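Local coordinates for protein ADP-ribosylglycohydrolase (Thermus thermophilus, PDB 2YZV) that belongs to the ADP-ribosylglycohydrolase family and folds as a compact, single-chain, mainly helical protein without strands that holds magnesium ions, at residues C64-L69 with L291-M296; M132-L137 with V170-L175. All coordinates share one frame; numbering follows the deposited sequence.

Contact 1: C64-L69 with L291-M296; sequences CLAESL and LALYRM
The backbone carbonyl oxygen of Leu69 lies beside the end of the Met296 thioether, whose methyl CE is 3.4 Å from Leu69 O. The sulfur SD is 3.7 Å from the same Leu69 O, and the S-CH3 bond passes the oxygen side-on. Met296 gets there by reaching straight out: CG is anti to the backbone N (chi1 -173°) and the chain beyond it stays extended, so the thioether crosses the gap instead of lying back on its own helix.

One turn earlier, Leu293 fills the middle of the interface with its fork. Its CD1 rests 4.0 Å from Ala66 CB, while CD2 dips between two residues of the other helix, 3.9 Å from Ala66 O and 4.0 Å from Leu69 CB. Ala66 is where the backbones come nearest, with its CA 7.5 Å from Leu293 CA, and its small methyl leaves room for the leucine fork. This is helix-helix packing within the ADP-ribosylglycohydrolase fold, laying the C-terminal helix 283-298 against helix 57-72; the segments run in roughly the same sense, their axes 42° apart and no closer than 10.4 Å.

Leu70 continues the face of helix 57-72 against Ala292, Leu293 and Met296. Helix 135-141 brings Tyr141 against both Leu69 and Met296, and Leu139 and Ala140 against Leu293, which also touches Phe15 of helix 4-26.

No hydrogen bond passes between these two segments, and only 170 Å² is buried. Their contact is therefore apolar packing, and the neighbouring helices probably share in fixing their position.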
ATOM      1  N   CYS A  64      11.038  -5.532  -1.239  1.00 14.49           N
ATOM      2  CA  CYS A  64      11.490  -6.814  -0.711  1.00 16.24           C
ATOM      3  C   CYS A  64      10.485  -7.904  -1.051  1.00 15.81           C
ATOM      4  O   CYS A  64      10.858  -8.987  -1.510  1.00 15.85           O
ATOM      5  CB  CYS A  64      11.655  -6.739   0.806  1.00 17.63           C
ATOM      6  SG  CYS A  64      13.059  -5.753   1.338  1.00 23.15           S
ATOM      7  N   LEU A  65       9.210  -7.612  -0.811  1.00 14.71           N
ATOM      8  CA  LEU A  65       8.145  -8.564  -1.098  1.00 14.49           C
ATOM      9  C   LEU A  65       8.127  -8.879  -2.587  1.00 14.55           C
ATOM     10  O   LEU A  65       7.988 -10.037  -2.980  1.00 14.55           O
ATOM     11  CB  LEU A  65       6.790  -7.995  -0.666  1.00 15.03           C
ATOM     12  CG  LEU A  65       5.536  -8.815  -0.990  1.00 15.82           C
ATOM     13  CD1 LEU A  65       5.619 -10.191  -0.338  1.00 14.84           C
ATOM     14  CD2 LEU A  65       4.304  -8.072  -0.490  1.00 14.46           C
ATOM     15  N   ALA A  66       8.275  -7.844  -3.411  1.00 13.80           N
ATOM     16  CA  ALA A  66       8.283  -8.014  -4.859  1.00 13.69           C
ATOM     17  C   ALA A  66       9.386  -8.987  -5.274  1.00 14.05           C
ATOM     18  O   ALA A  66       9.142  -9.920  -6.038  1.00 15.60           O
ATOM     19  CB  ALA A  66       8.491  -6.661  -5.547  1.00 13.08           C
ATOM     20  N   GLU A  67      10.595  -8.770  -4.768  1.00 14.28           N
ATOM     21  CA  GLU A  67      11.708  -9.645  -5.117  1.00 15.55           C
ATOM     22  C   GLU A  67      11.488 -11.063  -4.606  1.00 16.36           C
ATOM     23  O   GLU A  67      11.837 -12.030  -5.282  1.00 16.85           O
ATOM     24  CB  GLU A  67      13.023  -9.080  -4.574  1.00 18.00           C
ATOM     25  CG  GLU A  67      13.361  -7.706  -5.130  1.00 24.67           C
ATOM     26  CD  GLU A  67      14.830  -7.360  -4.995  1.00 27.92           C
ATOM     27  OE1 GLU A  67      15.374  -7.472  -3.877  1.00 30.29           O
ATOM     28  OE2 GLU A  67      15.439  -6.970  -6.013  1.00 32.00           O
ATOM     29  N   SER A  68      10.908 -11.189  -3.418  1.00 14.16           N
ATOM     30  CA  SER A  68      10.642 -12.506  -2.847  1.00 15.36           C
ATOM     31  C   SER A  68       9.668 -13.296  -3.722  1.00 15.43           C
ATOM     32  O   SER A  68       9.885 -14.479  -3.999  1.00 15.30           O
ATOM     33  CB  SER A  68      10.068 -12.362  -1.435  1.00 15.36           C
ATOM     34  OG  SER A  68       9.882 -13.630  -0.820  1.00 15.96           O
ATOM     35  N   LEU A  69       8.595 -12.641  -4.159  1.00 14.98           N
ATOM     36  CA  LEU A  69       7.584 -13.289  -4.994  1.00 15.12           C
ATOM     37  C   LEU A  69       8.158 -13.761  -6.326  1.00 17.65           C
ATOM     38  O   LEU A  69       7.851 -14.859  -6.795  1.00 17.66           O
ATOM     39  CB  LEU A  69       6.417 -12.328  -5.249  1.00 14.95           C
ATOM     40  CG  LEU A  69       5.591 -11.945  -4.018  1.00 14.49           C
ATOM     41  CD1 LEU A  69       4.624 -10.820  -4.361  1.00 14.77           C
ATOM     42  CD2 LEU A  69       4.838 -13.164  -3.516  1.00 14.90           C
ATOM     43  N   LEU A 291       6.392  -5.134 -14.083  1.00 15.37           N
ATOM     44  CA  LEU A 291       6.161  -5.891 -15.308  1.00 18.27           C
ATOM     45  C   LEU A 291       6.450  -7.372 -15.096  1.00 17.78           C
ATOM     46  O   LEU A 291       5.720  -8.228 -15.595  1.00 18.86           O
ATOM     47  CB  LEU A 291       7.025  -5.336 -16.445  1.00 20.77           C
ATOM     48  CG  LEU A 291       6.573  -3.984 -17.005  1.00 24.62           C
ATOM     49  CD1 LEU A 291       7.579  -3.482 -18.029  1.00 26.71           C
ATOM     50  CD2 LEU A 291       5.198  -4.132 -17.638  1.00 27.06           C
ATOM     51  N   ALA A 292       7.507  -7.674 -14.350  1.00 17.88           N
ATOM     52  CA  ALA A 292       7.864  -9.064 -14.075  1.00 16.62           C
ATOM     53  C   ALA A 292       6.755  -9.744 -13.273  1.00 17.47           C
ATOM     54  O   ALA A 292       6.366 -10.879 -13.561  1.00 17.88           O
ATOM     55  CB  ALA A 292       9.182  -9.125 -13.311  1.00 18.67           C
ATOM     56  N   LEU A 293       6.239  -9.043 -12.269  1.00 15.45           N
ATOM     57  CA  LEU A 293       5.171  -9.591 -11.443  1.00 13.95           C
ATOM     58  C   LEU A 293       3.903  -9.813 -12.262  1.00 14.52           C
ATOM     59  O   LEU A 293       3.218 -10.823 -12.095  1.00 14.20           O
ATOM     60  CB  LEU A 293       4.884  -8.649 -10.266  1.00 14.41           C
ATOM     61  CG  LEU A 293       6.000  -8.525  -9.222  1.00 13.57           C
ATOM     62  CD1 LEU A 293       5.753  -7.298  -8.354  1.00 14.57           C
ATOM     63  CD2 LEU A 293       6.071  -9.786  -8.371  1.00 14.63           C
ATOM     64  N   TYR A 294       3.594  -8.876 -13.152  1.00 15.11           N
ATOM     65  CA  TYR A 294       2.407  -8.998 -13.986  1.00 16.49           C
ATOM     66  C   TYR A 294       2.521 -10.200 -14.925  1.00 18.73           C
ATOM     67  O   TYR A 294       1.570 -10.964 -15.086  1.00 19.38           O
ATOM     68  CB  TYR A 294       2.192  -7.710 -14.786  1.00 16.97           C
ATOM     69  CG  TYR A 294       1.004  -7.744 -15.720  1.00 15.69           C
ATOM     70  CD1 TYR A 294      -0.222  -8.274 -15.309  1.00 17.85           C
ATOM     71  CD2 TYR A 294       1.102  -7.240 -17.015  1.00 18.98           C
ATOM     72  CE1 TYR A 294      -1.319  -8.306 -16.170  1.00 18.43           C
ATOM     73  CE2 TYR A 294       0.010  -7.262 -17.883  1.00 20.74           C
ATOM     74  CZ  TYR A 294      -1.195  -7.798 -17.455  1.00 19.87           C
ATOM     75  OH  TYR A 294      -2.271  -7.831 -18.314  1.00 22.97           O
ATOM     76  N   ARG A 295       3.689 -10.374 -15.532  1.00 20.66           N
ATOM     77  CA  ARG A 295       3.905 -11.498 -16.442  1.00 22.32           C
ATOM     78  C   ARG A 295       3.748 -12.802 -15.670  1.00 22.21           C
ATOM     79  O   ARG A 295       3.309 -13.815 -16.214  1.00 23.28           O
ATOM     80  CB  ARG A 295       5.307 -11.425 -17.053  1.00 24.02           C
ATOM     81  CG  ARG A 295       5.615 -10.095 -17.728  1.00 30.24           C
ATOM     82  CD  ARG A 295       7.079 -10.000 -18.138  1.00 34.35           C
ATOM     83  NE  ARG A 295       7.361 -10.727 -19.372  1.00 39.64           N
ATOM     84  CZ  ARG A 295       6.943 -10.342 -20.575  1.00 42.12           C
ATOM     85  NH1 ARG A 295       6.225  -9.235 -20.707  1.00 43.25           N
ATOM     86  NH2 ARG A 295       7.244 -11.063 -21.648  1.00 43.38           N
ATOM     87  N   MET A 296       4.109 -12.762 -14.393  1.00 22.61           N
ATOM     88  CA  MET A 296       4.015 -13.922 -13.521  1.00 21.60           C
ATOM     89  C   MET A 296       2.553 -14.312 -13.295  1.00 22.05           C
ATOM     90  O   MET A 296       2.229 -15.492 -13.160  1.00 23.05           O
ATOM     91  CB  MET A 296       4.688 -13.607 -12.182  1.00 22.87           C
ATOM     92  CG  MET A 296       4.815 -14.783 -11.232  1.00 23.40           C
ATOM     93  SD  MET A 296       5.703 -14.324  -9.724  1.00 23.04           S
ATOM     94  CE  MET A 296       4.996 -15.475  -8.541  1.00 21.86           C
TER

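Contact 2: M132-L137 with V170-L175; sequences MRLAPL and VLAWLL
Leu134 pushes its CD1 methyl onto the backbone of helix 162-179, 3.6 Å from Ala172 N and 3.8 Å from Leu171 CB. The same methyl also lies 4.1 Å from Ala172 CB, so one branch of one leucine fills the corner between two successive residues of the helix. Leu171 answers by running alongside in the opposite direction. With CG anti to the backbone N (chi1 -176°) and chi2 at 60°, its CD2 lies beside Leu134, 3.9 Å from Leu134 CD1 and 4.2 Å from Leu134 CB. Leu134 itself is not in a relaxed staggered shape: at chi1 -119° its CG nearly eclipses the hydrogen on CA, which suggests that its surroundings hold it there.

Segment 132-137 leads from helix 129-132 into helix 135-141 through a short turn in this mainly helical ADP-ribosylglycohydrolase fold, and the contact lays it against the side of helix 162-179. A backbone bond from Leu137 N to Leu134 O ties the turn together. Helix 252-267, which carries the magnesium ligands Asp253 and Thr254 near its start, packs on the same spot: Val258 touches Leu171, and Gln261 touches both Leu134 and Leu175.

One turn on from Leu171, Leu175 covers the residue after Leu134. Its CD1 sits 3.9 Å from Ala135 CA and 4.0 Å from Ala135 N. That amide is spoken for, since it is hydrogen-bonded to OE1 of Gln261, while the methyl of Ala135 is brushed more loosely by Leu175 CD1 at 4.4 Å.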
ATOM      1  N   MET A 132       0.717  -0.956   3.360  1.00 14.58           N
ATOM      2  CA  MET A 132       1.697  -0.164   2.624  1.00 16.56           C
ATOM      3  C   MET A 132       2.541  -0.919   1.611  1.00 16.46           C
ATOM      4  O   MET A 132       3.124  -0.307   0.715  1.00 18.41           O
ATOM      5  CB  MET A 132       2.633   0.534   3.611  1.00 17.87           C
ATOM      6  CG  MET A 132       3.496  -0.427   4.403  1.00 19.74           C
ATOM      7  SD  MET A 132       4.587   0.383   5.586  1.00 19.60           S
ATOM      8  CE  MET A 132       5.878  -0.856   5.747  1.00 20.77           C
ATOM      9  N   ARG A 133       2.594  -2.240   1.737  1.00 16.00           N
ATOM     10  CA  ARG A 133       3.429  -3.060   0.862  1.00 16.38           C
ATOM     11  C   ARG A 133       2.670  -4.074   0.009  1.00 16.68           C
ATOM     12  O   ARG A 133       3.289  -4.874  -0.694  1.00 16.48           O
ATOM     13  CB  ARG A 133       4.442  -3.822   1.726  1.00 15.32           C
ATOM     14  CG  ARG A 133       3.766  -4.873   2.624  1.00 15.72           C
ATOM     15  CD  ARG A 133       4.688  -5.479   3.683  1.00 15.19           C
ATOM     16  NE  ARG A 133       3.962  -6.486   4.460  1.00 14.03           N
ATOM     17  CZ  ARG A 133       4.025  -6.613   5.783  1.00 13.42           C
ATOM     18  NH1 ARG A 133       4.787  -5.798   6.502  1.00 15.20           N
ATOM     19  NH2 ARG A 133       3.306  -7.546   6.390  1.00 13.64           N
ATOM     20  N   LEU A 134       1.342  -4.025   0.056  1.00 16.58           N
ATOM     21  CA  LEU A 134       0.482  -4.980  -0.650  1.00 15.45           C
ATOM     22  C   LEU A 134       0.541  -5.175  -2.173  1.00 15.97           C
ATOM     23  O   LEU A 134       0.610  -6.312  -2.642  1.00 16.10           O
ATOM     24  CB  LEU A 134      -0.977  -4.709  -0.278  1.00 18.76           C
ATOM     25  CG  LEU A 134      -1.814  -5.795   0.408  1.00 22.83           C
ATOM     26  CD1 LEU A 134      -3.252  -5.647  -0.059  1.00 16.56           C
ATOM     27  CD2 LEU A 134      -1.305  -7.189   0.078  1.00 20.25           C
ATOM     28  N   ALA A 135       0.497  -4.085  -2.938  1.00 13.13           N
ATOM     29  CA  ALA A 135       0.488  -4.150  -4.403  1.00 12.15           C
ATOM     30  C   ALA A 135       1.257  -5.289  -5.084  1.00 12.31           C
ATOM     31  O   ALA A 135       0.697  -5.994  -5.927  1.00 12.60           O
ATOM     32  CB  ALA A 135       0.934  -2.809  -4.985  1.00 12.04           C
ATOM     33  N   PRO A 136       2.539  -5.485  -4.744  1.00 10.63           N
ATOM     34  CA  PRO A 136       3.295  -6.570  -5.386  1.00 10.84           C
ATOM     35  C   PRO A 136       2.593  -7.933  -5.353  1.00 11.46           C
ATOM     36  O   PRO A 136       2.621  -8.680  -6.337  1.00 11.53           O
ATOM     37  CB  PRO A 136       4.609  -6.576  -4.611  1.00 13.54           C
ATOM     38  CG  PRO A 136       4.785  -5.132  -4.255  1.00 15.18           C
ATOM     39  CD  PRO A 136       3.393  -4.741  -3.798  1.00 10.59           C
ATOM     40  N   LEU A 137       1.966  -8.255  -4.226  1.00 10.16           N
ATOM     41  CA  LEU A 137       1.274  -9.532  -4.096  1.00 10.17           C
ATOM     42  C   LEU A 137       0.120  -9.650  -5.079  1.00 10.27           C
ATOM     43  O   LEU A 137      -0.043 -10.683  -5.734  1.00 11.97           O
ATOM     44  CB  LEU A 137       0.739  -9.718  -2.674  1.00 10.44           C
ATOM     45  CG  LEU A 137      -0.119 -10.966  -2.446  1.00 11.96           C
ATOM     46  CD1 LEU A 137       0.687 -12.220  -2.746  1.00 12.99           C
ATOM     47  CD2 LEU A 137      -0.604 -10.984  -1.006  1.00 13.83           C
ATOM     48  N   VAL A 170      -9.380  -6.560   2.403  1.00  8.34           N
ATOM     49  CA  VAL A 170     -10.211  -5.589   1.703  1.00  8.39           C
ATOM     50  C   VAL A 170      -9.377  -4.862   0.646  1.00  8.54           C
ATOM     51  O   VAL A 170      -9.831  -4.671  -0.481  1.00  9.73           O
ATOM     52  CB  VAL A 170     -10.848  -4.563   2.686  1.00  9.31           C
ATOM     53  CG1 VAL A 170     -11.568  -3.468   1.909  1.00 11.17           C
ATOM     54  CG2 VAL A 170     -11.845  -5.276   3.605  1.00 10.56           C
ATOM     55  N   LEU A 171      -8.148  -4.472   0.987  1.00  7.28           N
ATOM     56  CA  LEU A 171      -7.309  -3.788   0.007  1.00  7.80           C
ATOM     57  C   LEU A 171      -6.928  -4.739  -1.130  1.00  8.63           C
ATOM     58  O   LEU A 171      -6.830  -4.325  -2.280  1.00  8.67           O
ATOM     59  CB  LEU A 171      -6.048  -3.209   0.666  1.00  8.79           C
ATOM     60  CG  LEU A 171      -5.147  -2.374  -0.258  1.00  8.40           C
ATOM     61  CD1 LEU A 171      -5.920  -1.182  -0.806  1.00  7.94           C
ATOM     62  CD2 LEU A 171      -3.929  -1.890   0.516  1.00 10.44           C
ATOM     63  N   ALA A 172      -6.720  -6.013  -0.815  1.00  7.99           N
ATOM     64  CA  ALA A 172      -6.373  -6.979  -1.850  1.00  8.41           C
ATOM     65  C   ALA A 172      -7.523  -7.046  -2.851  1.00  9.30           C
ATOM     66  O   ALA A 172      -7.304  -7.056  -4.063  1.00  9.23           O
ATOM     67  CB  ALA A 172      -6.120  -8.352  -1.229  1.00  9.69           C
ATOM     68  N   TRP A 173      -8.750  -7.078  -2.340  1.00  8.70           N
ATOM     69  CA  TRP A 173      -9.929  -7.132  -3.200  1.00  8.45           C
ATOM     70  C   TRP A 173     -10.002  -5.864  -4.051  1.00  8.46           C
ATOM     71  O   TRP A 173     -10.213  -5.928  -5.262  1.00  9.92           O
ATOM     72  CB  TRP A 173     -11.201  -7.252  -2.356  1.00  9.44           C
ATOM     73  CG  TRP A 173     -12.451  -7.312  -3.186  1.00 10.64           C
ATOM     74  CD1 TRP A 173     -12.976  -8.418  -3.794  1.00 10.96           C
ATOM     75  CD2 TRP A 173     -13.301  -6.214  -3.544  1.00  9.70           C
ATOM     76  NE1 TRP A 173     -14.100  -8.077  -4.510  1.00 12.67           N
ATOM     77  CE2 TRP A 173     -14.323  -6.732  -4.374  1.00 11.05           C
ATOM     78  CE3 TRP A 173     -13.302  -4.844  -3.247  1.00 10.67           C
ATOM     79  CZ2 TRP A 173     -15.333  -5.929  -4.910  1.00 11.77           C
ATOM     80  CZ3 TRP A 173     -14.310  -4.042  -3.781  1.00 11.18           C
ATOM     81  CH2 TRP A 173     -15.313  -4.593  -4.605  1.00 10.13           C
ATOM     82  N   LEU A 174      -9.821  -4.713  -3.408  1.00  8.64           N
ATOM     83  CA  LEU A 174      -9.861  -3.433  -4.105  1.00  8.17           C
ATOM     84  C   LEU A 174      -8.853  -3.370  -5.245  1.00  7.16           C
ATOM     85  O   LEU A 174      -9.180  -2.941  -6.354  1.00  8.95           O
ATOM     86  CB  LEU A 174      -9.583  -2.285  -3.130  1.00  8.44           C
ATOM     87  CG  LEU A 174     -10.723  -1.915  -2.182  1.00  8.93           C
ATOM     88  CD1 LEU A 174     -10.190  -1.029  -1.063  1.00  9.27           C
ATOM     89  CD2 LEU A 174     -11.828  -1.202  -2.955  1.00  9.87           C
ATOM     90  N   LEU A 175      -7.623  -3.791  -4.973  1.00  8.47           N
ATOM     91  CA  LEU A 175      -6.599  -3.750  -6.002  1.00  8.47           C
ATOM     92  C   LEU A 175      -6.910  -4.705  -7.148  1.00 10.00           C
ATOM     93  O   LEU A 175      -6.755  -4.340  -8.306  1.00 10.49           O
ATOM     94  CB  LEU A 175      -5.220  -4.051  -5.406  1.00 10.36           C
ATOM     95  CG  LEU A 175      -4.708  -3.006  -4.405  1.00 10.36           C
ATOM     96  CD1 LEU A 175      -3.279  -3.351  -4.017  1.00 12.69           C
ATOM     97  CD2 LEU A 175      -4.762  -1.607  -5.023  1.00 11.84           C
TER

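Along the chain the order is 64-69, 132-137, 170-175, 291-296, so contact 1 brackets contact 2 in sequence. Their centres lie 13 Å apart, contact 2 about 6 Å from the centre of the chain and contact 1 about 15 Å out. Helix 135-141 and the turn before it bridge them: Leu65 CD2 packs 3.4 Å from Arg133 O, Leu69 CD1 3.5 Å from Pro136 O, and Leu293 CD1 3.9 Å from Pro136 CA. Continuous packing links the C-terminal helix 283-298 to helix 162-179. Helix 57-72, which reaches contact 1, also carries the magnesium ligand Asp58 near its start.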